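Alpha-glucosidase YIHQ (Escherichia coli, PDB 5AEG) catalyses the hydrolysis of sulfoquinovosyl diacylglycerides and simple sulfoquinovosides to sulfoquinovose, which then enters sulfoglycolysis as a source of carbon and sulfur. Local coordinates at residues Trp79-Ser84 / Ala91-Ser96; Asn305-Ser310 / Lys342-Glu347; Trp433-Tyr438 / Gln462-Met467; Arg523-Ser528 / Ala556-Met561. All blocks are in the same frame, centred on the assembly; numbering follows the deposited sequence.

In the fold
All four contacts close one after another along the chain; none nests in or crosses another. Contact 1 comes first and closes the shortest loop, the hairpin of strands 79-85 and 89-97 in the N-terminal galactose mutarotase-like domain. The other three lie in the TIM-barrel domain. Contact 2 brings the loop after strand 299-302 to the start of helix 343-351. Contact 3 joins helix 422-444 to helix 461-464, spanning strand 451-454, and contact 4 pairs helices 518-528 and 552-567, with strand 534-536 between them in the sequence. Contacts 2 and 3 come within about 7 Å at their nearest atoms, contacts 3 and 4 within about 10 Å, and contact 1 lies farther off.

Contact 1 of 4, residues Trp79-Ser84 / Ala91-Ser96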
# COMPACT_ATOMS: atom_id res chain seq x y z
N TRP A 79 -33.57 -4.48 -11.72
CA TRP A 79 -34.20 -5.68 -11.18
C TRP A 79 -34.08 -5.76 -9.70
O TRP A 79 -33.08 -5.33 -9.11
CB TRP A 79 -33.61 -6.93 -11.77
CG TRP A 79 -33.93 -7.19 -13.19
CD1 TRP A 79 -35.00 -7.90 -13.69
CD2 TRP A 79 -33.18 -6.75 -14.31
NE1 TRP A 79 -34.93 -7.95 -15.06
CE2 TRP A 79 -33.84 -7.24 -15.47
CE3 TRP A 79 -32.03 -5.98 -14.46
CZ2 TRP A 79 -33.36 -7.00 -16.75
CZ3 TRP A 79 -31.55 -5.74 -15.74
CH2 TRP A 79 -32.22 -6.25 -16.88
N LEU A 80 -35.07 -6.39 -9.10
CA LEU A 80 -35.10 -6.67 -7.66
C LEU A 80 -35.30 -8.15 -7.47
O LEU A 80 -36.31 -8.70 -7.92
CB LEU A 80 -36.17 -5.84 -6.96
CG LEU A 80 -36.34 -6.10 -5.44
CD1 LEU A 80 -35.09 -5.71 -4.67
CD2 LEU A 80 -37.53 -5.30 -4.94
N ILE A 81 -34.29 -8.83 -6.88
CA ILE A 81 -34.37 -10.24 -6.53
C ILE A 81 -34.64 -10.42 -5.03
O ILE A 81 -33.90 -9.89 -4.17
CB ILE A 81 -33.13 -11.00 -6.96
CG1 ILE A 81 -32.84 -10.65 -8.41
CG2 ILE A 81 -33.35 -12.46 -6.80
CD1 ILE A 81 -31.70 -11.39 -9.05
N HIS A 82 -35.76 -11.08 -4.75
CA HIS A 82 -36.08 -11.52 -3.40
C HIS A 82 -35.53 -12.89 -3.18
O HIS A 82 -36.01 -13.87 -3.75
CB HIS A 82 -37.57 -11.53 -3.15
CG HIS A 82 -38.19 -10.19 -3.19
ND1 HIS A 82 -38.38 -9.43 -2.06
CD2 HIS A 82 -38.73 -9.49 -4.23
CE1 HIS A 82 -38.97 -8.29 -2.40
NE2 HIS A 82 -39.20 -8.31 -3.71
N PHE A 83 -34.48 -13.00 -2.36
CA PHE A 83 -33.97 -14.36 -2.04
C PHE A 83 -34.56 -14.82 -0.70
O PHE A 83 -34.71 -14.03 0.22
CB PHE A 83 -32.41 -14.37 -1.87
CG PHE A 83 -31.65 -14.19 -3.14
CD1 PHE A 83 -31.33 -15.24 -3.91
CD2 PHE A 83 -31.24 -12.94 -3.51
CE1 PHE A 83 -30.60 -15.11 -5.07
CE2 PHE A 83 -30.47 -12.78 -4.64
CZ PHE A 83 -30.18 -13.83 -5.43
N SER A 84 -34.79 -16.12 -0.56
CA SER A 84 -35.35 -16.55 0.63
C SER A 84 -35.08 -18.02 0.82
O SER A 84 -34.58 -18.76 -0.05
CB SER A 84 -36.88 -16.22 0.66
OG SER A 84 -37.48 -17.09 -0.27
N ALA A 91 -33.38 -12.16 1.91
CA ALA A 91 -32.57 -10.97 1.62
C ALA A 91 -33.00 -10.38 0.27
O ALA A 91 -33.50 -11.11 -0.55
CB ALA A 91 -31.08 -11.38 1.54
N THR A 92 -32.70 -9.13 0.02
CA THR A 92 -33.02 -8.53 -1.31
C THR A 92 -31.74 -8.09 -2.01
O THR A 92 -30.80 -7.60 -1.37
CB THR A 92 -33.91 -7.30 -1.23
OG1 THR A 92 -33.28 -6.39 -0.40
CG2 THR A 92 -35.28 -7.62 -0.60
N LEU A 93 -31.71 -8.29 -3.31
CA LEU A 93 -30.60 -7.83 -4.16
C LEU A 93 -31.17 -6.96 -5.23
O LEU A 93 -32.00 -7.43 -6.04
CB LEU A 93 -29.88 -9.03 -4.78
CG LEU A 93 -28.81 -8.68 -5.84
CD1 LEU A 93 -27.67 -7.92 -5.15
CD2 LEU A 93 -28.34 -9.88 -6.59
N ASN A 94 -30.83 -5.69 -5.20
CA ASN A 94 -31.14 -4.78 -6.25
C ASN A 94 -30.01 -4.71 -7.27
O ASN A 94 -28.82 -4.54 -6.88
CB ASN A 94 -31.41 -3.39 -5.69
CG ASN A 94 -32.64 -2.78 -6.31
OD1 ASN A 94 -33.72 -2.93 -5.74
ND2 ASN A 94 -32.52 -2.20 -7.52
N ILE A 95 -30.38 -4.77 -8.53
CA ILE A 95 -29.47 -4.76 -9.68
C ILE A 95 -29.87 -3.58 -10.54
O ILE A 95 -31.08 -3.41 -10.93
CB ILE A 95 -29.60 -6.01 -10.49
CG1 ILE A 95 -29.31 -7.22 -9.65
CG2 ILE A 95 -28.69 -6.02 -11.75
CD1 ILE A 95 -29.49 -8.53 -10.42
N SER A 96 -28.87 -2.73 -10.79
CA SER A 96 -29.07 -1.47 -11.51
C SER A 96 -27.77 -1.02 -12.20
O SER A 96 -26.71 -1.62 -11.95
CB SER A 96 -29.69 -0.43 -10.61
OG SER A 96 -28.82 0.27 -9.74
O HOH W 1 -36.75 -11.22 -0.06
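W79 and I95 bury the most surface here, with L93 and F83 close behind, and all four side chains lie on the same face of the antiparallel hairpin of strands 79-85 and 89-97. W79 and I95 form a hydrogen-bonded pair: W79 N donates to I95 O at 2.8 Å, and I95 N returns a bond to W79 O. The same exchange repeats at I81 with L93 and at F83 with A91, making six backbone bonds. The indole meets I95 obliquely, W79 CE3 lying 4.3 Å from I95 CG2. With its chain extended at chi2 (177°), I95 carries CD1 outward to meet the similarly extended I81, CD1 to CD1 at 3.9 Å. L93 meets F83 farther along the same face. Its CB sits in the plane of the F83 ring, at the edge, 3.8 Å from F83 CE2, the two side chains running alongside each other. One face of that ring is covered by I81 CG2, so the phenyl group packs against both strands. On the reverse face, L80 reaches across to N94, its CD1 3.3 Å from N94 OD1. H82 ND1 lies 3.1 Å from a water, which donates to A91 O and links the imidazole to the partner strand. In the mutarotase-like domain, strand 56-74 bonds to the outer side of 79-85 and strand 103-109 to that of 89-97. W79, I81 and I95 touch strand 9-12, where F11 stacks on the W79 ring, and I81, F83 and I95 touch strand 20-24.

Contact 2 of 4, residues Asn305-Ser310 / Lys342-Glu347; sequences NWKWNS and KDLCEE
N305 reaches the first turn of helix 343-351 through its carboxamide oxygen. L344 N donates to N305 OD1 at 3.1 Å, 160° at the hydrogen, in the carbonyl plane and on a lone pair. A water donates a second bond to N305 OD1, at 2.7 Å, and accepts from C345 N, so one side chain serves L344 N directly and C345 N through the water. N305 CG is anti to its backbone N (chi1 -165°), and OD1 comes within 3.3 Å of CB of K342, the N-cap residue. L344 CD1 lies 3.5 Å from W306 N and sits obliquely to the indole, near W306 CD1. The K307 side chain crosses that of D343 at about a right angle, forming a long, weak salt bridge from NZ to OD2 (3.4 Å). Behind this shell, W306 is the centre of an inverse gamma turn; its NE1 is bonded to Y337 O and its ring meets that of W304, a substrate-binding residue. An apolar methyl thus covers the buried W306 N, which has no partner in the model, while the N-H groups of L344 and C345 are met by an uncharged amide oxygen and a water.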
# COMPACT_ATOMS: atom_id res chain seq x y z
N ASN A 305 5.36 12.96 20.23
CA ASN A 305 4.73 14.25 20.41
C ASN A 305 5.21 15.15 19.27
O ASN A 305 6.37 15.49 19.23
CB ASN A 305 5.10 14.82 21.79
CG ASN A 305 4.19 15.99 22.18
OD1 ASN A 305 3.03 15.79 22.49
ND2 ASN A 305 4.67 17.19 22.02
N TRP A 306 4.26 15.58 18.44
CA TRP A 306 4.50 16.08 17.07
C TRP A 306 4.76 17.60 17.06
O TRP A 306 4.03 18.43 16.52
CB TRP A 306 3.40 15.60 16.10
CG TRP A 306 2.97 14.23 16.40
CD1 TRP A 306 1.72 13.81 16.71
CD2 TRP A 306 3.77 13.07 16.36
NE1 TRP A 306 1.69 12.48 16.94
CE2 TRP A 306 2.95 12.00 16.79
CE3 TRP A 306 5.14 12.84 16.14
CZ2 TRP A 306 3.40 10.73 16.86
CZ3 TRP A 306 5.59 11.56 16.22
CH2 TRP A 306 4.74 10.53 16.58
N LYS A 307 5.93 17.89 17.63
CA LYS A 307 6.44 19.23 17.68
C LYS A 307 7.96 19.15 17.68
O LYS A 307 8.54 18.23 18.30
CB LYS A 307 5.91 19.83 18.97
CG LYS A 307 6.10 21.31 19.20
CD LYS A 307 4.99 21.81 20.17
CE LYS A 307 4.64 20.91 21.41
NZ LYS A 307 3.17 20.64 21.65
N TRP A 308 8.60 20.10 17.05
CA TRP A 308 10.09 20.14 16.92
C TRP A 308 10.72 20.15 18.30
O TRP A 308 10.30 20.91 19.14
CB TRP A 308 10.53 21.38 16.10
CG TRP A 308 11.91 21.76 16.27
CD1 TRP A 308 12.98 20.97 16.35
CD2 TRP A 308 12.38 23.09 16.44
NE1 TRP A 308 14.11 21.70 16.52
CE2 TRP A 308 13.78 23.01 16.59
CE3 TRP A 308 11.76 24.34 16.47
CZ2 TRP A 308 14.62 24.16 16.78
CZ3 TRP A 308 12.60 25.52 16.63
CH2 TRP A 308 14.02 25.39 16.79
N ASN A 309 11.63 19.27 18.55
CA ASN A 309 12.31 19.15 19.78
C ASN A 309 13.69 19.83 19.62
O ASN A 309 14.63 19.28 19.03
CB ASN A 309 12.44 17.64 20.11
CG ASN A 309 13.05 17.36 21.47
OD1 ASN A 309 14.07 17.95 21.86
ND2 ASN A 309 12.49 16.39 22.18
N SER A 310 13.83 21.05 20.17
CA SER A 310 15.09 21.81 19.98
C SER A 310 16.24 21.31 20.81
O SER A 310 17.39 21.67 20.56
CB SER A 310 14.84 23.31 20.31
OG SER A 310 14.43 23.38 21.66
N LYS A 342 2.86 13.66 27.34
CA LYS A 342 3.28 14.90 26.65
C LYS A 342 2.11 15.74 26.34
O LYS A 342 0.96 15.32 26.53
CB LYS A 342 4.12 14.55 25.38
CG LYS A 342 5.39 13.78 25.76
CD LYS A 342 6.41 14.80 26.28
CE LYS A 342 7.62 14.13 26.89
NZ LYS A 342 8.41 15.18 27.54
N ASP A 343 2.41 16.92 25.81
CA ASP A 343 1.50 18.06 25.66
C ASP A 343 0.31 17.77 24.83
O ASP A 343 -0.82 18.15 25.19
CB ASP A 343 2.21 19.17 24.84
CG ASP A 343 3.22 19.92 25.62
OD1 ASP A 343 3.28 19.71 26.87
OD2 ASP A 343 3.94 20.72 24.96
N LEU A 344 0.54 17.20 23.62
CA LEU A 344 -0.61 17.02 22.71
C LEU A 344 -1.66 16.12 23.29
O LEU A 344 -2.83 16.39 23.06
CB LEU A 344 -0.24 16.46 21.31
CG LEU A 344 0.67 17.36 20.51
CD1 LEU A 344 1.02 16.71 19.16
CD2 LEU A 344 0.01 18.71 20.22
N CYS A 345 -1.28 15.05 23.97
CA CYS A 345 -2.25 14.09 24.50
C CYS A 345 -3.04 14.75 25.65
O CYS A 345 -4.23 14.46 25.84
CB CYS A 345 -1.56 12.84 25.06
SG CYS A 345 -2.69 11.45 25.44
N GLU A 346 -2.37 15.61 26.43
CA GLU A 346 -3.06 16.32 27.55
C GLU A 346 -4.14 17.23 26.96
O GLU A 346 -5.31 17.24 27.37
CB GLU A 346 -2.00 17.09 28.36
CG GLU A 346 -2.57 17.84 29.58
CD GLU A 346 -1.57 18.82 30.21
OE1 GLU A 346 -0.33 18.77 29.89
OE2 GLU A 346 -2.02 19.63 31.05
N GLU A 347 -3.76 17.99 25.94
CA GLU A 347 -4.71 18.79 25.23
C GLU A 347 -5.90 18.00 24.66
O GLU A 347 -7.08 18.36 24.85
CB GLU A 347 -3.97 19.59 24.16
CG GLU A 347 -4.87 20.47 23.30
CD GLU A 347 -4.08 21.43 22.40
OE1 GLU A 347 -3.00 21.06 21.88
OE2 GLU A 347 -4.57 22.56 22.19
O HOH W 2 1.35 13.87 23.34

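Contact 3 of 4, residues Trp433-Tyr438 / Gln462-Met467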
# COMPACT_ATOMS: atom_id res chain seq x y z
N TRP A 433 -7.03 8.90 8.05
CA TRP A 433 -5.70 9.48 8.38
C TRP A 433 -5.03 10.12 7.19
O TRP A 433 -4.53 11.24 7.28
CB TRP A 433 -4.89 8.38 9.10
CG TRP A 433 -3.46 8.65 9.39
CD1 TRP A 433 -2.45 7.77 9.24
CD2 TRP A 433 -2.89 9.81 9.99
NE1 TRP A 433 -1.27 8.30 9.72
CE2 TRP A 433 -1.50 9.59 10.11
CE3 TRP A 433 -3.40 11.07 10.36
CZ2 TRP A 433 -0.62 10.55 10.60
CZ3 TRP A 433 -2.54 12.02 10.89
CH2 TRP A 433 -1.13 11.74 11.00
N ALA A 434 -5.10 9.47 6.03
CA ALA A 434 -4.58 10.02 4.83
C ALA A 434 -5.29 11.37 4.46
O ALA A 434 -4.64 12.36 4.09
CB ALA A 434 -4.70 9.02 3.65
N LYS A 435 -6.60 11.41 4.62
CA LYS A 435 -7.35 12.62 4.27
C LYS A 435 -6.89 13.79 5.15
O LYS A 435 -6.80 14.92 4.67
CB LYS A 435 -8.86 12.38 4.48
CG LYS A 435 -9.77 13.46 3.91
CD LYS A 435 -11.25 13.16 4.19
CE LYS A 435 -12.10 13.93 3.18
NZ LYS A 435 -13.33 14.40 3.80
N CYS A 436 -6.57 13.50 6.43
CA CYS A 436 -6.13 14.54 7.38
C CYS A 436 -4.86 15.19 6.89
O CYS A 436 -4.70 16.46 6.83
CB CYS A 436 -5.95 13.91 8.76
SG CYS A 436 -5.61 15.08 10.12
N ASN A 437 -3.94 14.35 6.42
CA ASN A 437 -2.71 14.82 5.80
C ASN A 437 -2.94 15.62 4.51
O ASN A 437 -2.39 16.74 4.33
CB ASN A 437 -1.74 13.61 5.59
CG ASN A 437 -1.11 13.12 6.90
OD1 ASN A 437 -0.05 13.61 7.34
ND2 ASN A 437 -1.73 12.11 7.52
N TYR A 438 -3.71 15.04 3.59
CA TYR A 438 -3.99 15.65 2.30
C TYR A 438 -4.64 17.03 2.52
O TYR A 438 -4.25 17.98 1.89
CB TYR A 438 -4.96 14.74 1.53
CG TYR A 438 -5.41 15.26 0.24
CD1 TYR A 438 -4.67 15.04 -0.89
CD2 TYR A 438 -6.58 16.06 0.14
CE1 TYR A 438 -5.08 15.56 -2.12
CE2 TYR A 438 -6.99 16.57 -1.08
CZ TYR A 438 -6.24 16.32 -2.19
OH TYR A 438 -6.63 16.84 -3.40
N GLN A 462 -6.18 6.29 -2.70
CA GLN A 462 -5.91 6.64 -4.08
C GLN A 462 -5.99 8.17 -4.38
O GLN A 462 -5.27 8.67 -5.26
CB GLN A 462 -6.85 5.89 -5.00
CG GLN A 462 -6.73 4.39 -5.05
CD GLN A 462 -7.35 3.68 -3.87
OE1 GLN A 462 -8.11 4.27 -3.07
NE2 GLN A 462 -7.02 2.39 -3.74
N LYS A 463 -6.87 8.87 -3.69
CA LYS A 463 -6.95 10.36 -3.79
C LYS A 463 -6.03 11.02 -2.72
O LYS A 463 -5.31 12.01 -2.98
CB LYS A 463 -8.39 10.85 -3.50
CG LYS A 463 -8.56 12.39 -3.62
CD LYS A 463 -10.06 12.70 -3.60
CE LYS A 463 -10.45 14.17 -3.49
NZ LYS A 463 -9.42 15.07 -4.07
N TYR A 464 -6.09 10.49 -1.51
CA TYR A 464 -5.55 11.20 -0.37
C TYR A 464 -4.09 10.92 -0.01
O TYR A 464 -3.50 11.77 0.61
CB TYR A 464 -6.43 10.94 0.86
CG TYR A 464 -7.84 11.47 0.70
CD1 TYR A 464 -8.07 12.78 0.28
CD2 TYR A 464 -8.93 10.64 0.90
CE1 TYR A 464 -9.38 13.27 0.11
CE2 TYR A 464 -10.22 11.11 0.73
CZ TYR A 464 -10.44 12.42 0.35
OH TYR A 464 -11.72 12.84 0.18
N SER A 465 -3.50 9.77 -0.40
CA SER A 465 -2.06 9.54 -0.03
C SER A 465 -1.22 9.96 -1.24
O SER A 465 -1.34 9.38 -2.34
CB SER A 465 -1.76 8.11 0.32
OG SER A 465 -0.38 7.97 0.59
N THR A 466 -0.35 10.93 -1.06
CA THR A 466 0.45 11.39 -2.13
C THR A 466 1.58 10.41 -2.54
O THR A 466 2.18 10.57 -3.61
CB THR A 466 1.11 12.75 -1.75
OG1 THR A 466 1.62 12.69 -0.39
CG2 THR A 466 0.01 13.90 -1.79
N MET A 467 1.88 9.44 -1.69
CA MET A 467 2.91 8.41 -2.00
C MET A 467 2.76 7.28 -1.06
O MET A 467 2.62 7.52 0.18
CB MET A 467 4.31 9.03 -1.83
CG MET A 467 5.43 8.03 -1.86
SD MET A 467 5.77 7.19 -3.43
CE MET A 467 6.53 8.57 -4.32
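Y464 carries its CG anti to the carbonyl carbon (chi1 -64°), while Y438 has CG anti to its backbone N (chi1 177°), and the two rings meet as a T-shaped pair. The edge of Y464 faces the flat side of Y438, with centroids 5.3 Å apart and planes at 67°. Y464 CD1 makes the touch, 3.6 Å from Y438 CD2 and equally near Y438 CG. The Y464 ring is sandwiched between two lysine chains. On one face K435, lying alongside the ring and pointing the same way, sets its CG over the centre in a CH-pi contact, 3.8 Å from the Y464 centroid; its CE then passes 3.2 Å from Y464 OH. On the opposite face K463 CG sits toward the rim. These groups join helix 422-444 to the short helix 461-464, which follow strands 401-404 and 451-454 of the TIM barrel. The backbones come nearest at K435 and Y464, whose CA atoms are 5.2 Å apart. Beside them A434 CB makes an apolar contact with Y464 CB at 3.8 Å, and M454 of strand 451-454 touches A434 from the barrel side. Y464 O, 3.4 Å from Y438 CB, is buried by this packing and has no polar partner in the model. K463 crosses Y438 at about a right angle and gives a weak hydrogen bond from NZ to Y438 OH, 3.4 Å long. Within helix 422-444, W433 O accepts from both N and ND2 of N437. W433 NE1 in turn bonds the backbone oxygen of the nucleophile D405, and N437 OD1 accepts from W402 NE1.

Contact 4 of 4, residues Arg523-Ser528 / Ala556-Met561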
# COMPACT_ATOMS: atom_id res chain seq x y z
N ARG A 523 22.28 -3.68 -3.54
CA ARG A 523 21.27 -4.24 -4.43
C ARG A 523 19.90 -3.49 -4.30
O ARG A 523 19.19 -3.31 -5.28
CB ARG A 523 21.07 -5.69 -4.12
CG ARG A 523 22.14 -6.57 -4.66
CD ARG A 523 22.17 -6.65 -6.15
NE ARG A 523 22.98 -7.84 -6.53
CZ ARG A 523 23.49 -8.06 -7.75
NH1 ARG A 523 23.27 -7.19 -8.70
NH2 ARG A 523 24.20 -9.17 -7.99
N TRP A 524 19.55 -3.06 -3.08
CA TRP A 524 18.33 -2.35 -2.89
C TRP A 524 18.40 -0.97 -3.48
O TRP A 524 17.43 -0.46 -4.06
CB TRP A 524 17.93 -2.27 -1.39
CG TRP A 524 16.48 -2.34 -1.13
CD1 TRP A 524 15.50 -1.54 -1.59
CD2 TRP A 524 15.87 -3.22 -0.21
NE1 TRP A 524 14.28 -1.87 -1.04
CE2 TRP A 524 14.46 -2.91 -0.19
CE3 TRP A 524 16.36 -4.21 0.60
CZ2 TRP A 524 13.55 -3.58 0.58
CZ3 TRP A 524 15.43 -4.94 1.39
CH2 TRP A 524 14.05 -4.61 1.36
N CYS A 525 19.59 -0.35 -3.39
CA CYS A 525 19.81 0.93 -4.02
C CYS A 525 19.62 0.79 -5.54
O CYS A 525 19.06 1.66 -6.17
CB CYS A 525 21.23 1.47 -3.70
SG CYS A 525 21.45 3.17 -4.28
N ASP A 526 20.13 -0.30 -6.13
CA ASP A 526 19.96 -0.53 -7.59
C ASP A 526 18.46 -0.59 -7.99
O ASP A 526 18.06 -0.19 -9.10
CB ASP A 526 20.62 -1.80 -8.00
CG ASP A 526 22.16 -1.74 -8.09
OD1 ASP A 526 22.72 -0.63 -7.83
OD2 ASP A 526 22.72 -2.86 -8.35
N PHE A 527 17.66 -1.21 -7.13
CA PHE A 527 16.22 -1.35 -7.36
C PHE A 527 15.54 0.01 -7.28
O PHE A 527 14.86 0.46 -8.22
CB PHE A 527 15.69 -2.37 -6.32
CG PHE A 527 14.17 -2.46 -6.20
CD1 PHE A 527 13.30 -2.24 -7.24
CD2 PHE A 527 13.64 -2.84 -4.96
CE1 PHE A 527 11.93 -2.41 -7.04
CE2 PHE A 527 12.30 -3.12 -4.81
CZ PHE A 527 11.42 -2.87 -5.82
N SER A 528 15.76 0.72 -6.15
CA SER A 528 15.11 1.97 -5.92
C SER A 528 15.41 3.10 -6.92
O SER A 528 14.55 3.97 -7.15
CB SER A 528 15.32 2.45 -4.45
OG SER A 528 14.70 1.54 -3.54
N ALA A 556 30.26 5.73 -3.11
CA ALA A 556 30.39 5.91 -4.56
C ALA A 556 29.22 5.19 -5.30
O ALA A 556 28.82 5.55 -6.41
CB ALA A 556 31.72 5.34 -5.06
N HIS A 557 28.79 4.06 -4.72
CA HIS A 557 27.63 3.34 -5.25
C HIS A 557 26.38 4.19 -5.25
O HIS A 557 25.71 4.31 -6.30
CB HIS A 557 27.40 1.98 -4.56
CG HIS A 557 26.34 1.19 -5.21
ND1 HIS A 557 26.54 0.50 -6.39
CD2 HIS A 557 25.01 1.09 -4.94
CE1 HIS A 557 25.40 -0.06 -6.75
NE2 HIS A 557 24.47 0.31 -5.91
N PHE A 558 26.04 4.82 -4.11
CA PHE A 558 24.99 5.83 -4.05
C PHE A 558 25.22 6.98 -5.07
O PHE A 558 24.23 7.48 -5.69
CB PHE A 558 24.83 6.32 -2.58
CG PHE A 558 23.95 5.41 -1.75
CD1 PHE A 558 24.42 4.21 -1.20
CD2 PHE A 558 22.60 5.70 -1.68
CE1 PHE A 558 23.57 3.38 -0.49
CE2 PHE A 558 21.76 4.88 -0.98
CZ PHE A 558 22.24 3.72 -0.42
N ALA A 559 26.47 7.45 -5.20
CA ALA A 559 26.76 8.52 -6.19
C ALA A 559 26.33 8.03 -7.63
O ALA A 559 25.59 8.70 -8.29
CB ALA A 559 28.23 8.98 -6.15
N ARG A 560 26.72 6.83 -8.00
CA ARG A 560 26.41 6.27 -9.33
C ARG A 560 24.91 6.10 -9.53
O ARG A 560 24.36 6.58 -10.52
CB ARG A 560 27.13 4.94 -9.52
CG ARG A 560 26.73 4.10 -10.79
CD ARG A 560 27.21 2.64 -10.73
NE ARG A 560 26.68 1.86 -11.86
CZ ARG A 560 27.08 2.00 -13.13
NH1 ARG A 560 28.07 2.81 -13.45
NH2 ARG A 560 26.51 1.31 -14.11
N MET A 561 24.22 5.50 -8.55
CA MET A 561 22.80 5.20 -8.77
C MET A 561 21.91 6.35 -8.58
O MET A 561 20.85 6.41 -9.26
CB MET A 561 22.34 3.95 -7.94
CG MET A 561 23.21 2.71 -8.13
SD MET A 561 23.61 2.28 -9.84
CE MET A 561 22.00 1.77 -10.42
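Helix segments 523-528 and 556-561 run nearly parallel, 13° apart with axes 10.0 Å apart at closest, and come nearest between the CA atoms of D526 and M561. C525 fills the middle of the interface. Its SG is anti to the backbone N and lies over one face of the F558 ring, toward the rim, 3.8 Å from the centroid: a cysteine sulfur-aromatic contact. M561 CB approaches the same sulfur, 3.8 Å from C525 SG. The H557 ring presents its edge to C525 CB, which lies in the ring plane 4.0 Å from H557 CD2. These are neighbouring helices of the TIM barrel: helix 518-528 follows strand 501-505, and helix 552-567 follows strand 534-536. M534 touches C525, while I505 and T536 touch F558, so the sulfur-aromatic pair faces the barrel strands. On the other flank the contact is polar. H557 NE2 stands 2.8 Å from D526 OD1, but the bond is bent to 119° at the hydrogen and is weak. The two side chains cross at about a right angle, with the carboxylate and imidazole planes 44° apart and OD1 almost as near CE1 as NE2. The same N-H is shared weakly with L522 O, one turn earlier on the first helix. M561, bent at chi2 and chi3, lays its CG beside the carboxylate, 3.4 Å from D526 OD1, with SD and CE slightly farther. The other carboxylate oxygen, OD2, accepts from G656 N, and R560 NE donates to G656 O, so both helices grip the same glycine.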